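PDB 4J2G: KLTH0A00704p from Lachancea thermotolerans, which probably helps recruit PI 3-kinase in autophagy as the yeast Atg13 protein, whose N-terminal HORMA domain is the part present here. Local coordinates for residues S222-A227 with P239-Q244; K124-L129 with G203-D208. The protein carries 1 engineered substitution. All coordinates share one frame; numbering follows the deposited sequence.

Contact 1: residues S222-A227 with P239-Q244. With SO4 (sulfate ion), chain C.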
loop_
_atom_site.group_PDB
_atom_site.type_symbol
_atom_site.label_atom_id
_atom_site.label_comp_id
_atom_site.label_asym_id
_atom_site.label_seq_id
_atom_site.Cartn_x
_atom_site.Cartn_y
_atom_site.Cartn_z
ATOM N N SER A 222 9.399 -1.565 8.811
ATOM C CA SER A 222 9.940 -1.426 10.201
ATOM C C SER A 222 11.323 -0.735 10.317
ATOM O O SER A 222 11.591 -0.065 11.322
ATOM C CB SER A 222 9.992 -2.787 10.925
ATOM O OG SER A 222 11.065 -3.618 10.413
ATOM N N LYS A 223 12.180 -0.912 9.308
ATOM C CA LYS A 223 13.483 -0.274 9.255
ATOM C C LYS A 223 13.320 1.239 9.067
ATOM O O LYS A 223 12.859 1.733 8.044
ATOM C CB LYS A 223 14.360 -0.895 8.148
ATOM C CG LYS A 223 15.097 -2.169 8.562
ATOM C CD LYS A 223 16.364 -1.906 9.407
ATOM C CE LYS A 223 16.086 -1.801 10.916
ATOM N NZ LYS A 223 17.176 -2.384 11.767
ATOM N N SER A 224 13.675 1.986 10.077
ATOM C CA SER A 224 13.639 3.404 9.961
ATOM C C SER A 224 14.988 3.567 9.333
ATOM O O SER A 224 15.864 2.690 9.466
ATOM C CB SER A 224 13.575 4.011 11.365
ATOM O OG SER A 224 14.750 3.704 12.052
ATOM N N LEU A 225 15.205 4.630 8.621
ATOM C CA LEU A 225 16.485 4.631 7.883
ATOM C C LEU A 225 17.268 5.861 8.317
ATOM O O LEU A 225 18.469 5.967 8.120
ATOM C CB LEU A 225 16.171 4.705 6.385
ATOM C CG LEU A 225 15.551 3.382 5.925
ATOM C CD1 LEU A 225 14.889 3.562 4.550
ATOM C CD2 LEU A 225 16.635 2.277 5.925
ATOM N N ILE A 226 16.505 6.769 8.908
ATOM C CA ILE A 226 16.829 8.041 9.439
ATOM C C ILE A 226 16.766 7.873 10.949
ATOM O O ILE A 226 15.665 7.752 11.527
ATOM C CB ILE A 226 15.695 9.010 9.010
ATOM C CG1 ILE A 226 15.675 9.102 7.474
ATOM C CG2 ILE A 226 15.794 10.366 9.725
ATOM C CD1 ILE A 226 14.436 9.830 6.893
ATOM N N ALA A 227 17.947 7.914 11.582
ATOM C CA ALA A 227 18.121 7.637 13.014
ATOM C C ALA A 227 17.675 8.791 13.897
ATOM O O ALA A 227 17.596 8.637 15.107
ATOM C CB ALA A 227 19.577 7.222 13.339
ATOM N N PRO A 239 5.986 2.994 14.766
ATOM C CA PRO A 239 7.278 3.747 14.931
ATOM C C PRO A 239 7.179 5.093 14.200
ATOM O O PRO A 239 6.397 5.204 13.300
ATOM C CB PRO A 239 8.351 2.871 14.234
ATOM C CG PRO A 239 7.655 1.657 13.658
ATOM C CD PRO A 239 6.100 1.842 13.844
ATOM N N ALA A 240 7.953 6.088 14.638
ATOM C CA ALA A 240 7.774 7.457 14.275
ATOM C C ALA A 240 8.132 7.722 12.821
ATOM O O ALA A 240 7.650 8.688 12.294
ATOM C CB ALA A 240 8.573 8.360 15.277
ATOM N N HIS A 241 9.019 6.906 12.182
ATOM C CA HIS A 241 9.269 7.097 10.759
ATOM C C HIS A 241 8.033 6.720 9.866
ATOM O O HIS A 241 8.060 6.969 8.644
ATOM C CB HIS A 241 10.563 6.375 10.269
ATOM C CG HIS A 241 10.468 4.874 10.285
ATOM N ND1 HIS A 241 10.416 4.139 11.460
ATOM C CD2 HIS A 241 10.446 3.964 9.276
ATOM C CE1 HIS A 241 10.352 2.844 11.176
ATOM N NE2 HIS A 241 10.354 2.707 9.860
ATOM N N LEU A 242 6.962 6.140 10.437
ATOM C CA LEU A 242 5.819 5.657 9.582
ATOM C C LEU A 242 4.560 6.481 9.902
ATOM O O LEU A 242 4.463 7.072 10.960
ATOM C CB LEU A 242 5.488 4.207 9.862
ATOM C CG LEU A 242 6.564 3.176 9.508
ATOM C CD1 LEU A 242 6.077 1.766 9.905
ATOM C CD2 LEU A 242 7.022 3.215 8.025
ATOM N N GLU A 243 3.582 6.528 9.006
ATOM C CA GLU A 243 2.369 7.290 9.312
ATOM C C GLU A 243 1.204 6.383 8.864
ATOM O O GLU A 243 1.429 5.449 8.107
ATOM C CB GLU A 243 2.367 8.537 8.481
ATOM C CG GLU A 243 1.275 9.511 8.808
ATOM C CD GLU A 243 1.762 10.691 9.636
ATOM O OE1 GLU A 243 2.891 11.188 9.360
ATOM O OE2 GLU A 243 1.008 11.130 10.557
ATOM N N GLN A 244 -0.024 6.666 9.300
ATOM C CA GLN A 244 -1.154 5.849 8.964
ATOM C C GLN A 244 -2.284 6.737 8.601
ATOM O O GLN A 244 -2.458 7.714 9.271
ATOM C CB GLN A 244 -1.638 5.005 10.157
ATOM C CG GLN A 244 -2.782 4.011 9.724
ATOM C CD GLN A 244 -3.320 3.215 10.895
ATOM O OE1 GLN A 244 -3.842 3.813 11.862
ATOM N NE2 GLN A 244 -3.226 1.856 10.823
HETATM S S SO4 C . 7.611 -4.913 7.504
HETATM O O1 SO4 C . 6.438 -5.039 8.344
HETATM O O2 SO4 C . 8.527 -4.136 8.351
HETATM O O3 SO4 C . 8.353 -6.121 7.075
HETATM O O4 SO4 C . 7.173 -4.282 6.243
#
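His241 sets its ring against Ser224 by a first torsion of 68°, which tucks CG between its own backbone N and carbonyl carbon, while a second torsion of -69° turns one flat side of the imidazole to the backbone of 222-227. Ser224 lies over that face rather than at its edge: its CA stands 3.2 Å above the ring plane, close to the middle. CB of Ser224 makes a CH-pi contact, 3.3 Å from the ring centroid of His241 and 18° off the ring normal. The opposite face is backed by Leu242, the next residue, whose CG sits off toward the rim, so the imidazole lies between Ser224 of the facing loop and Leu242 of its own segment. Two carbonyls approach it obliquely, Ser222 O at 3.2 Å from CE1 of His241 and Lys223 O at the same distance from NE2. Ser222 O meets a ring carbon, and Lys223 O is placed at a poor angle for a hydrogen bond to NE2; that nitrogen is bonded instead to Leu221 O, just before the segment, which fixes the rotation of the ring. Lys223 O is in turn bonded to Arg264 of strand 255-264. At the start of 222-227, Ser222 also meets a sulfate, probably from the crystallisation liquor: Ser222 N donates to its O2 at 2.8 Å, Ser222 OG gives O2 a weak second bond, and Arg131 NH2 and Leu221 N are bonded to the ion as well. His241 itself is carried by a type I turn from Pro239 to Leu242, closed by Leu242 N to Pro239 O at 3.1 Å. This turn leads directly into strand 242-252, an outermost strand of the five-stranded antiparallel sheet, and the histidine packs the connection that follows strand 201-208 against the start of strand 242-252, in the C-terminal part of the HORMA domain.

Contact 2: residues K124-L129 with G203-D208; sequences KSEIML and GTRILD
Glu126 and Arg205 form a salt bridge across the antiparallel sheet of the HORMA domain, joining strands 126-136 and 201-208, which are not neighbours but flank strand 89-96. The backbones stay well apart, with 9.0 Å between CA of Glu126 and CA of Gly203, and long side chains do the bridging. OE1 of Glu126 lies 2.7 Å from NH2 of Arg205, at the edge of the guanidinium and near its plane. The carboxylate and guanidinium planes are turned 59° apart, so a single oxygen meets a single nitrogen in place of a flat two-pronged pair; OE2 of Glu126 is 3.7 Å from the same NH2 of Arg205. The glutamate runs straight beyond CG, whereas the arginine bends at its third torsion (-13°), which swings its head back toward the carboxylate. OE2 has a second charged mate in Arg218, so the buried carboxylate is shared by two arginines and its negative charge is probably well compensated. With an alanine at Glu126, Arg218 and Arg205 would probably lose their shared carboxylate, Arg205 keeping a long, weak pairing to Glu92 but its head turning more freely. Tyr94 of the intervening strand touches both side chains, Glu73 of helix 70-78 touches Arg205, and the backbone of Glu126 is hydrogen-bonded to Ile219 in the chain beyond strand 201-208.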
loop_
_atom_site.group_PDB
_atom_site.type_symbol
_atom_site.label_atom_id
_atom_site.label_comp_id
_atom_site.label_asym_id
_atom_site.label_seq_id
_atom_site.Cartn_x
_atom_site.Cartn_y
_atom_site.Cartn_z
ATOM N N LYS A 124 19.847 -6.001 -1.138
ATOM C CA LYS A 124 18.442 -6.015 -0.792
ATOM C C LYS A 124 17.613 -5.916 -2.053
ATOM O O LYS A 124 17.997 -5.261 -3.021
ATOM C CB LYS A 124 18.147 -4.848 0.134
ATOM C CG LYS A 124 18.975 -4.834 1.396
ATOM C CD LYS A 124 18.424 -5.776 2.463
ATOM C CE LYS A 124 19.288 -5.797 3.725
ATOM N NZ LYS A 124 18.788 -6.879 4.630
ATOM N N SER A 125 16.486 -6.581 -2.063
ATOM C CA SER A 125 15.727 -6.762 -3.313
ATOM C C SER A 125 14.762 -5.555 -3.548
ATOM O O SER A 125 14.557 -5.131 -4.699
ATOM C CB SER A 125 14.916 -8.043 -3.176
ATOM O OG SER A 125 14.215 -8.005 -1.930
ATOM N N GLU A 126 14.211 -5.019 -2.445
ATOM C CA GLU A 126 13.208 -3.890 -2.460
ATOM C C GLU A 126 13.192 -3.068 -1.162
ATOM O O GLU A 126 13.656 -3.541 -0.126
ATOM C CB GLU A 126 11.787 -4.427 -2.715
ATOM C CG GLU A 126 11.388 -5.505 -1.744
ATOM C CD GLU A 126 9.991 -6.045 -1.986
ATOM O OE1 GLU A 126 9.749 -6.564 -3.098
ATOM O OE2 GLU A 126 9.135 -5.947 -1.055
ATOM N N ILE A 127 12.671 -1.833 -1.223
ATOM C CA ILE A 127 12.385 -1.061 -0.014
ATOM C C ILE A 127 10.903 -0.851 0.029
ATOM O O ILE A 127 10.341 -0.243 -0.900
ATOM C CB ILE A 127 13.102 0.291 -0.049
ATOM C CG1 ILE A 127 14.605 0.047 -0.132
ATOM C CG2 ILE A 127 12.690 1.248 1.113
ATOM C CD1 ILE A 127 15.379 1.224 -0.701
HETATM N N MSE A 128 10.266 -1.331 1.099
HETATM C CA MSE A 128 8.827 -1.160 1.310
HETATM C C MSE A 128 8.496 0.291 1.492
HETATM O O MSE A 128 9.210 1.002 2.179
HETATM C CB MSE A 128 8.505 -1.858 2.615
HETATM C CG MSE A 128 8.177 -3.298 2.384
HETATM SE SE MSE A 128 6.742 -3.697 1.127
HETATM C CE MSE A 128 5.423 -2.892 2.340
ATOM N N LEU A 129 7.391 0.752 0.897
ATOM C CA LEU A 129 7.043 2.126 1.043
ATOM C C LEU A 129 5.618 2.316 1.629
ATOM O O LEU A 129 5.374 3.286 2.327
ATOM C CB LEU A 129 7.108 2.789 -0.363
ATOM C CG LEU A 129 8.432 2.753 -1.152
ATOM C CD1 LEU A 129 8.283 3.242 -2.561
ATOM C CD2 LEU A 129 9.515 3.521 -0.421
ATOM N N GLY A 203 6.924 -0.910 -7.647
ATOM C CA GLY A 203 6.193 -2.146 -7.887
ATOM C C GLY A 203 5.108 -2.221 -6.793
ATOM O O GLY A 203 5.168 -1.486 -5.814
ATOM N N THR A 204 4.093 -3.051 -6.999
ATOM C CA THR A 204 3.100 -3.382 -6.006
ATOM C C THR A 204 2.841 -4.838 -6.124
ATOM O O THR A 204 3.157 -5.413 -7.130
ATOM C CB THR A 204 1.739 -2.708 -6.284
ATOM O OG1 THR A 204 1.370 -2.973 -7.630
ATOM C CG2 THR A 204 1.894 -1.216 -6.115
ATOM N N ARG A 205 2.176 -5.393 -5.125
ATOM C CA ARG A 205 1.978 -6.804 -4.959
ATOM C C ARG A 205 0.723 -6.813 -4.120
ATOM O O ARG A 205 0.601 -6.047 -3.169
ATOM C CB ARG A 205 3.154 -7.366 -4.135
ATOM C CG ARG A 205 2.992 -8.730 -3.563
ATOM C CD ARG A 205 4.254 -9.205 -2.806
ATOM N NE ARG A 205 5.389 -8.339 -3.085
ATOM C CZ ARG A 205 6.560 -8.786 -3.507
ATOM N NH1 ARG A 205 6.725 -10.094 -3.697
ATOM N NH2 ARG A 205 7.575 -7.953 -3.720
ATOM N N ILE A 206 -0.198 -7.674 -4.493
ATOM C CA ILE A 206 -1.420 -7.888 -3.788
ATOM C C ILE A 206 -1.265 -9.182 -3.076
ATOM O O ILE A 206 -0.709 -10.087 -3.613
ATOM C CB ILE A 206 -2.555 -8.016 -4.791
ATOM C CG1 ILE A 206 -2.749 -6.661 -5.474
ATOM C CG2 ILE A 206 -3.773 -8.554 -4.098
ATOM C CD1 ILE A 206 -3.646 -6.644 -6.717
ATOM N N LEU A 207 -1.734 -9.240 -1.841
ATOM C CA LEU A 207 -1.602 -10.378 -0.949
ATOM C C LEU A 207 -2.943 -10.609 -0.242
ATOM O O LEU A 207 -3.724 -9.639 0.054
ATOM C CB LEU A 207 -0.625 -10.105 0.162
ATOM C CG LEU A 207 0.823 -9.865 -0.307
ATOM C CD1 LEU A 207 1.718 -9.411 0.835
ATOM C CD2 LEU A 207 1.348 -11.126 -0.964
ATOM N N ASP A 208 -3.224 -11.888 0.024
ATOM C CA ASP A 208 -4.338 -12.271 0.916
ATOM C C ASP A 208 -3.849 -12.013 2.343
ATOM O O ASP A 208 -2.890 -12.614 2.815
ATOM C CB ASP A 208 -4.697 -13.722 0.690
ATOM C CG ASP A 208 -5.812 -14.230 1.611
ATOM O OD1 ASP A 208 -5.959 -13.762 2.779
ATOM O OD2 ASP A 208 -6.534 -15.142 1.126
#

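Contact 2 lies nearer the centre of the chain, about 9 Å from it, and contact 1 about 15 Å away toward the surface; their own centres are about 17 Å apart. Both reach the five-stranded sheet, but at different places: contact 2 spans strands 201-208 and 126-136, whereas contact 1 joins the loop following strand 201-208 to the start of strand 242-252, at the opposite border. The chemistry follows the place: a charged pair between side chains over the sheet, against a histidine ring packed on the backbone and CB of a loop serine. Arg264 links them, bonded to Lys223 O in contact 1 and to Met128 O in the 124-129 segment.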